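Local coordinates for putative riboflavin biosynthesis protein (Shewanella loihica, PDB 3KY8), which is probably a reductase of the RibD C-terminal family, related to the enzyme that reduces 5-amino-6-(5-phosphoribosylamino)uracil in riboflavin biosynthesis, at residues A[151-156]-A[187-192]; A[27-32]-A[157-162]. All coordinates share one frame; numbering follows the deposited sequence.

Interaction 1 of 2, residues A[151-156]-A[187-192]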
ATOM      1  N   VAL A 151      -9.056  -5.214  -6.861  1.00 32.13           N
ATOM      2  CA  VAL A 151      -9.155  -3.836  -7.360  1.00 33.42           C
ATOM      3  C   VAL A 151      -8.989  -2.953  -6.109  1.00 34.45           C
ATOM      4  O   VAL A 151      -9.752  -3.069  -5.132  1.00 35.60           O
ATOM      5  CB  VAL A 151     -10.478  -3.537  -8.091  1.00 32.31           C
ATOM      6  CG1 VAL A 151     -10.449  -2.135  -8.636  1.00 32.42           C
ATOM      7  CG2 VAL A 151     -10.747  -4.560  -9.173  1.00 29.98           C
ATOM      8  N   ILE A 152      -7.929  -2.159  -6.102  1.00 34.34           N
ATOM      9  CA  ILE A 152      -7.587  -1.357  -4.938  1.00 31.70           C
ATOM     10  C   ILE A 152      -7.655   0.095  -5.332  1.00 34.01           C
ATOM     11  O   ILE A 152      -6.968   0.514  -6.261  1.00 37.13           O
ATOM     12  CB  ILE A 152      -6.189  -1.719  -4.390  1.00 32.07           C
ATOM     13  CG1 ILE A 152      -6.194  -3.123  -3.795  1.00 35.63           C
ATOM     14  CG2 ILE A 152      -5.705  -0.736  -3.316  1.00 30.45           C
ATOM     15  CD1 ILE A 152      -4.926  -3.856  -3.998  1.00 34.39           C
ATOM     16  N   THR A 153      -8.474   0.857  -4.604  1.00 32.51           N
ATOM     17  CA  THR A 153      -8.584   2.297  -4.776  1.00 34.71           C
ATOM     18  C   THR A 153      -7.836   2.952  -3.649  1.00 32.92           C
ATOM     19  O   THR A 153      -8.250   2.882  -2.492  1.00 33.85           O
ATOM     20  CB  THR A 153     -10.062   2.738  -4.831  1.00 32.06           C
ATOM     21  OG1 THR A 153     -10.678   2.010  -5.888  1.00 35.59           O
ATOM     22  CG2 THR A 153     -10.226   4.195  -5.129  1.00 31.28           C
ATOM     23  N   ARG A 154      -6.715   3.568  -4.001  1.00 33.80           N
ATOM     24  CA  ARG A 154      -5.813   4.104  -3.013  1.00 34.62           C
ATOM     25  C   ARG A 154      -5.950   5.617  -2.838  1.00 33.06           C
ATOM     26  O   ARG A 154      -5.870   6.381  -3.788  1.00 34.64           O
ATOM     27  CB  ARG A 154      -4.378   3.687  -3.329  1.00 34.47           C
ATOM     28  CG  ARG A 154      -3.420   3.936  -2.178  1.00 31.31           C
ATOM     29  CD  ARG A 154      -2.038   3.425  -2.484  1.00 32.86           C
ATOM     30  NE  ARG A 154      -2.039   1.984  -2.732  1.00 32.99           N
ATOM     31  CZ  ARG A 154      -1.848   1.037  -1.817  1.00 30.29           C
ATOM     32  NH1 ARG A 154      -1.630   1.340  -0.553  1.00 33.79           N
ATOM     33  NH2 ARG A 154      -1.822  -0.241  -2.185  1.00 37.91           N
ATOM     34  N   PHE A 155      -6.180   6.021  -1.597  1.00 33.84           N
ATOM     35  CA  PHE A 155      -6.448   7.411  -1.266  1.00 33.10           C
ATOM     36  C   PHE A 155      -5.145   8.084  -0.823  1.00 32.32           C
ATOM     37  O   PHE A 155      -4.346   7.490  -0.099  1.00 32.94           O
ATOM     38  CB  PHE A 155      -7.455   7.480  -0.119  1.00 34.90           C
ATOM     39  CG  PHE A 155      -8.880   7.299  -0.531  1.00 31.87           C
ATOM     40  CD1 PHE A 155      -9.329   6.103  -1.019  1.00 34.30           C
ATOM     41  CD2 PHE A 155      -9.780   8.337  -0.404  1.00 35.49           C
ATOM     42  CE1 PHE A 155     -10.596   5.956  -1.379  1.00 30.33           C
ATOM     43  CE2 PHE A 155     -11.075   8.181  -0.785  1.00 31.40           C
ATOM     44  CZ  PHE A 155     -11.481   7.002  -1.269  1.00 33.35           C
ATOM     45  N   PRO A 156      -4.934   9.345  -1.224  1.00 33.19           N
ATOM     46  CA  PRO A 156      -3.685  10.030  -0.995  1.00 31.80           C
ATOM     47  C   PRO A 156      -3.574  10.568   0.433  1.00 31.88           C
ATOM     48  O   PRO A 156      -3.266  11.773   0.645  1.00 33.07           O
ATOM     49  CB  PRO A 156      -3.763  11.153  -1.996  1.00 30.71           C
ATOM     50  CG  PRO A 156      -5.106  11.519  -1.965  1.00 33.02           C
ATOM     51  CD  PRO A 156      -5.887  10.239  -1.888  1.00 34.84           C
ATOM     52  N   LEU A 187      -7.490   9.859  -6.876  1.00 37.18           N
ATOM     53  CA  LEU A 187      -7.417   8.479  -6.415  1.00 34.24           C
ATOM     54  C   LEU A 187      -6.769   7.672  -7.498  1.00 33.33           C
ATOM     55  O   LEU A 187      -6.931   7.973  -8.684  1.00 34.37           O
ATOM     56  CB  LEU A 187      -8.817   7.921  -6.140  1.00 36.85           C
ATOM     57  CG  LEU A 187      -9.745   8.668  -5.196  1.00 35.08           C
ATOM     58  CD1 LEU A 187     -11.045   7.891  -5.015  1.00 35.18           C
ATOM     59  CD2 LEU A 187      -8.996   8.939  -3.855  1.00 32.65           C
ATOM     60  N   THR A 188      -5.992   6.671  -7.107  1.00 34.99           N
ATOM     61  CA  THR A 188      -5.511   5.691  -8.063  1.00 33.03           C
ATOM     62  C   THR A 188      -6.338   4.479  -7.841  1.00 33.69           C
ATOM     63  O   THR A 188      -6.655   4.158  -6.699  1.00 37.60           O
ATOM     64  CB  THR A 188      -4.001   5.375  -7.973  1.00 34.28           C
ATOM     65  OG1 THR A 188      -3.671   4.816  -6.676  1.00 40.32           O
ATOM     66  CG2 THR A 188      -3.185   6.643  -8.263  1.00 32.02           C
ATOM     67  N   GLN A 189      -6.741   3.844  -8.939  1.00 33.57           N
ATOM     68  CA  GLN A 189      -7.448   2.580  -8.906  1.00 33.34           C
ATOM     69  C   GLN A 189      -6.698   1.582  -9.798  1.00 32.64           C
ATOM     70  O   GLN A 189      -6.631   1.768 -11.006  1.00 35.53           O
ATOM     71  CB  GLN A 189      -8.903   2.737  -9.354  1.00 31.93           C
ATOM     72  CG  GLN A 189      -9.733   1.448  -9.197  1.00 35.02           C
ATOM     73  CD  GLN A 189     -11.212   1.647  -9.431  1.00 36.66           C
ATOM     74  OE1 GLN A 189     -11.659   1.706 -10.581  1.00 35.37           O
ATOM     75  NE2 GLN A 189     -11.989   1.702  -8.353  1.00 29.92           N
ATOM     76  N   THR A 190      -6.150   0.542  -9.177  1.00 30.06           N
ATOM     77  CA  THR A 190      -5.357  -0.455  -9.843  1.00 31.32           C
ATOM     78  C   THR A 190      -5.971  -1.841  -9.705  1.00 30.93           C
ATOM     79  O   THR A 190      -6.343  -2.251  -8.612  1.00 30.79           O
ATOM     80  CB  THR A 190      -3.905  -0.466  -9.290  1.00 29.69           C
ATOM     81  OG1 THR A 190      -3.417   0.884  -9.245  1.00 29.57           O
ATOM     82  CG2 THR A 190      -2.970  -1.295 -10.190  1.00 22.55           C
ATOM     83  N   THR A 191      -5.991  -2.566 -10.818  1.00 32.07           N
ATOM     84  CA  THR A 191      -6.565  -3.892 -10.908  1.00 30.64           C
ATOM     85  C   THR A 191      -5.426  -4.899 -11.084  1.00 32.73           C
ATOM     86  O   THR A 191      -4.671  -4.837 -12.058  1.00 32.09           O
ATOM     87  CB  THR A 191      -7.517  -3.993 -12.115  1.00 32.38           C
ATOM     88  OG1 THR A 191      -8.542  -2.992 -11.987  1.00 31.96           O
ATOM     89  CG2 THR A 191      -8.105  -5.408 -12.236  1.00 29.82           C
ATOM     90  N   TYR A 192      -5.318  -5.802 -10.102  1.00 30.41           N
ATOM     91  CA  TYR A 192      -4.353  -6.868 -10.062  1.00 31.46           C
ATOM     92  C   TYR A 192      -5.023  -8.234 -10.278  1.00 31.21           C
ATOM     93  O   TYR A 192      -6.062  -8.512  -9.685  1.00 30.87           O
ATOM     94  CB  TYR A 192      -3.687  -6.900  -8.694  1.00 31.02           C
ATOM     95  CG  TYR A 192      -3.038  -5.592  -8.255  1.00 29.39           C
ATOM     96  CD1 TYR A 192      -1.748  -5.278  -8.629  1.00 29.42           C
ATOM     97  CD2 TYR A 192      -3.719  -4.691  -7.461  1.00 35.05           C
ATOM     98  CE1 TYR A 192      -1.158  -4.091  -8.244  1.00 30.85           C
ATOM     99  CE2 TYR A 192      -3.135  -3.497  -7.077  1.00 35.42           C
ATOM    100  CZ  TYR A 192      -1.849  -3.216  -7.443  1.00 33.27           C
ATOM    101  OH  TYR A 192      -1.268  -2.023  -7.040  1.00 38.44           O
TER
HETATM  102  O   HOH W   1      -4.204   1.885  -6.576  1.00 37.45           O
HETATM  103  O   HOH W   2      -2.582  -0.105  -5.224  1.00 22.42           O
HETATM  104  O   HOH W   3      -2.921   7.126  -4.687  1.00 40.54           O
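V151, T153, Q189 and T191 crest one face of an antiparallel pair of strands, 151-155 beside 187-192, in the mixed sheet of this RibD C-terminal-type domain. V151 fills the hollow between Q189 and T191: CG1 rests on the Q189 stem, 3.7 Å from Q189 CG, while CG2 lies beside T191. With Q189 CG anti to the backbone N (chi1 -174°) and the chain extended beyond it, the amide rises past V151 to T153. There Q189 NE2 donates to T153 OG1 at 2.8 Å, the hydroxyl lying close to the amide plane; NE2 also reaches T55 O. At the end of the pair, L187 supplies the bump. Its CD1 leans on T153 CG2, and CD2 sits over the F155 ring, 3.7 Å from the ring centroid and 14° off the normal. W43 meets the same ring edge-to-face, and an unidentified bound molecule lies near it.

On the other face, I152 CD1 meets the Y192 ring obliquely, 3.6 Å from CE2. Separately, T190 CG2 covers one face of that ring, offset toward the rim. Backbone bonds join I152 to T190 in both directions; R154 N donates firmly to T188 O, whereas the return from T188 N to R154 O is weak. Between the threonines and I152 a water fills the dip, gripped by T188 OG1, T190 OG1 and I152 O; T190 OG1 also bonds to S180. A second water, in the guanidinium plane, bridges R154 NH2 at 3.1 Å and Y192 OH at 3.0 Å.

Interaction 2 of 2, residues A[27-32]-A[157-162]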
ATOM      1  N   ALA A  27     -11.210   0.089  -0.698  1.00 32.96           N
ATOM      2  CA  ALA A  27     -10.551   1.380  -0.605  1.00 32.82           C
ATOM      3  C   ALA A  27      -9.545   1.258   0.523  1.00 31.70           C
ATOM      4  O   ALA A  27      -9.860   0.751   1.583  1.00 29.08           O
ATOM      5  CB  ALA A  27     -11.559   2.460  -0.288  1.00 33.08           C
ATOM      6  N   THR A  28      -8.334   1.727   0.281  1.00 35.37           N
ATOM      7  CA  THR A  28      -7.281   1.781   1.291  1.00 34.96           C
ATOM      8  C   THR A  28      -6.663   3.189   1.337  1.00 33.29           C
ATOM      9  O   THR A  28      -6.652   3.936   0.349  1.00 33.76           O
ATOM     10  CB  THR A  28      -6.184   0.700   0.955  1.00 36.51           C
ATOM     11  OG1 THR A  28      -5.172   0.721   1.938  1.00 42.82           O
ATOM     12  CG2 THR A  28      -5.513   0.975  -0.339  1.00 34.51           C
ATOM     13  N   SER A  29      -6.102   3.526   2.482  1.00 32.54           N
ATOM     14  CA  SER A  29      -5.228   4.677   2.597  1.00 32.21           C
ATOM     15  C   SER A  29      -3.898   4.386   1.917  1.00 32.42           C
ATOM     16  O   SER A  29      -3.612   3.253   1.499  1.00 31.13           O
ATOM     17  CB  SER A  29      -5.007   5.042   4.057  1.00 27.21           C
ATOM     18  OG  SER A  29      -4.229   4.039   4.706  1.00 29.35           O
ATOM     19  N   LEU A  30      -3.079   5.429   1.809  1.00 31.50           N
ATOM     20  CA  LEU A  30      -1.799   5.308   1.118  1.00 32.13           C
ATOM     21  C   LEU A  30      -0.952   4.261   1.838  1.00 30.27           C
ATOM     22  O   LEU A  30      -0.276   3.457   1.215  1.00 31.89           O
ATOM     23  CB  LEU A  30      -1.114   6.689   1.047  1.00 32.46           C
ATOM     24  CG  LEU A  30       0.269   6.841   0.426  1.00 35.76           C
ATOM     25  CD1 LEU A  30       0.517   5.881  -0.745  1.00 39.72           C
ATOM     26  CD2 LEU A  30       0.391   8.314   0.038  1.00 37.77           C
ATOM     27  N   ASP A  31      -1.056   4.276   3.167  1.00 32.37           N
ATOM     28  CA  ASP A  31      -0.353   3.374   4.057  1.00 29.44           C
ATOM     29  C   ASP A  31      -1.057   2.046   4.423  1.00 30.97           C
ATOM     30  O   ASP A  31      -0.636   1.338   5.310  1.00 33.67           O
ATOM     31  CB  ASP A  31       0.162   4.114   5.287  1.00 26.10           C
ATOM     32  CG  ASP A  31      -0.877   4.939   6.040  1.00 29.23           C
ATOM     33  OD1 ASP A  31      -2.052   5.211   5.653  1.00 28.10           O
ATOM     34  OD2 ASP A  31      -0.427   5.385   7.105  1.00 26.32           O
ATOM     35  N   GLY A  32      -2.112   1.718   3.706  1.00 33.12           N
ATOM     36  CA  GLY A  32      -2.626   0.375   3.699  1.00 32.27           C
ATOM     37  C   GLY A  32      -3.725   0.042   4.663  1.00 31.01           C
ATOM     38  O   GLY A  32      -3.970  -1.137   4.890  1.00 34.65           O
ATOM     39  N   ILE A 157      -3.803   9.684   1.410  1.00 29.78           N
ATOM     40  CA  ILE A 157      -3.775  10.086   2.815  1.00 29.92           C
ATOM     41  C   ILE A 157      -2.975   9.061   3.620  1.00 28.98           C
ATOM     42  O   ILE A 157      -3.105   7.877   3.380  1.00 28.60           O
ATOM     43  CB  ILE A 157      -5.219  10.316   3.357  1.00 29.77           C
ATOM     44  CG1 ILE A 157      -5.185  10.940   4.769  1.00 32.02           C
ATOM     45  CG2 ILE A 157      -6.027   9.056   3.314  1.00 31.93           C
ATOM     46  CD1 ILE A 157      -6.530  11.479   5.282  1.00 28.10           C
ATOM     47  N   LEU A 158      -2.075   9.525   4.482  1.00 30.30           N
ATOM     48  CA  LEU A 158      -1.419   8.661   5.484  1.00 29.86           C
ATOM     49  C   LEU A 158      -2.247   8.731   6.768  1.00 30.16           C
ATOM     50  O   LEU A 158      -2.326   9.781   7.423  1.00 29.69           O
ATOM     51  CB  LEU A 158       0.026   9.091   5.760  1.00 29.05           C
ATOM     52  CG  LEU A 158       1.008   8.887   4.576  1.00 30.91           C
ATOM     53  CD1 LEU A 158       2.317   9.567   4.840  1.00 24.17           C
ATOM     54  CD2 LEU A 158       1.222   7.415   4.134  1.00 25.34           C
ATOM     55  N   LEU A 159      -2.878   7.627   7.127  1.00 28.68           N
ATOM     56  CA  LEU A 159      -3.660   7.568   8.367  1.00 30.61           C
ATOM     57  C   LEU A 159      -2.796   7.359   9.593  1.00 31.08           C
ATOM     58  O   LEU A 159      -3.142   7.848  10.665  1.00 31.06           O
ATOM     59  CB  LEU A 159      -4.737   6.486   8.321  1.00 30.66           C
ATOM     60  CG  LEU A 159      -5.877   6.705   7.313  1.00 27.69           C
ATOM     61  CD1 LEU A 159      -6.880   5.574   7.436  1.00 29.26           C
ATOM     62  CD2 LEU A 159      -6.599   8.015   7.451  1.00 30.83           C
ATOM     63  N   GLY A 160      -1.702   6.620   9.458  1.00 31.43           N
ATOM     64  CA  GLY A 160      -0.770   6.389  10.564  1.00 31.22           C
ATOM     65  C   GLY A 160      -1.214   5.418  11.638  1.00 31.84           C
ATOM     66  O   GLY A 160      -0.651   5.397  12.748  1.00 28.41           O
ATOM     67  N   GLY A 161      -2.234   4.626  11.305  1.00 33.69           N
ATOM     68  CA  GLY A 161      -2.857   3.669  12.226  1.00 32.15           C
ATOM     69  C   GLY A 161      -4.244   3.358  11.751  1.00 31.62           C
ATOM     70  O   GLY A 161      -4.812   4.109  10.980  1.00 28.69           O
ATOM     71  N   GLY A 162      -4.806   2.263  12.234  1.00 33.81           N
ATOM     72  CA  GLY A 162      -6.148   1.820  11.814  1.00 31.62           C
ATOM     73  C   GLY A 162      -6.189   0.319  11.626  1.00 32.57           C
ATOM     74  O   GLY A 162      -5.386  -0.403  12.220  1.00 33.93           O
TER
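The D31 carboxylate stands between backbone N and carbonyl carbon (chi1 52°) and is turned little about its second torsion (chi2 -10°), which presents both oxygens to the turn after strand 157-158. S29 adopts a similar first torsion (chi1 69°), bringing its hydroxyl to the same carboxylate. D31 OD1 takes L159 N at 2.9 Å on its syn side, and D31 OD2 uses its syn lone pair for G160 N, also at 2.9 Å. Two consecutive backbone N-H groups are thus held by one carboxylate, fixing the start of the glycine-rich segment 160-162; G160 itself has a positive phi. S29 OG donates to D31 OD1 at 2.6 Å from the anti side, reaching the oxygen from the face opposite L159 N. Two bonds therefore grip OD1, and the three together restrain rotation of the carboxylate. S29 OG in turn accepts from Y33 N.

One backbone bond completes the join: L30 N donates to I157 O at 2.9 Å. Apolar groups pack around these bonds. L158 CD2 packs against the D31 side chain, 3.7 Å from D31 CB, and touches L30 CG at 3.9 Å, while S29 CB meets L159 CG at 3.8 Å. The residues 29-32 form a type I beta turn, closed by G32 N to S29 O; that carbonyl also accepts T28 OG1.

The turn follows strand 21-29, which runs parallel to strand 149-158 and is hydrogen-bonded to it through T28. W43 packs on I157 and L159, and I157 and L158 pair antiparallel with a strand of the second subunit, continuing the sheet across the interface.

Overall arrangement
Both contacts are buried and share strand 149-158, which lies between strands 21-29 and 187-194. Interaction 1 is a regular antiparallel pairing along the body of the sheet, with repeated backbone bonds, apolar bumps and waters among the threonines. Interaction 2 lies where strand 21-29 turns away and the end of strand 149-158 enters a glycine-rich loop; one backbone bond and a carboxylate do the joining there. T28 links the two, its N and O meeting T153 O and F155 N. Both reach the second subunit: residues 157-158 extend the sheet into it, while around interaction 1 side chains such as R154 and Y192 pack against it.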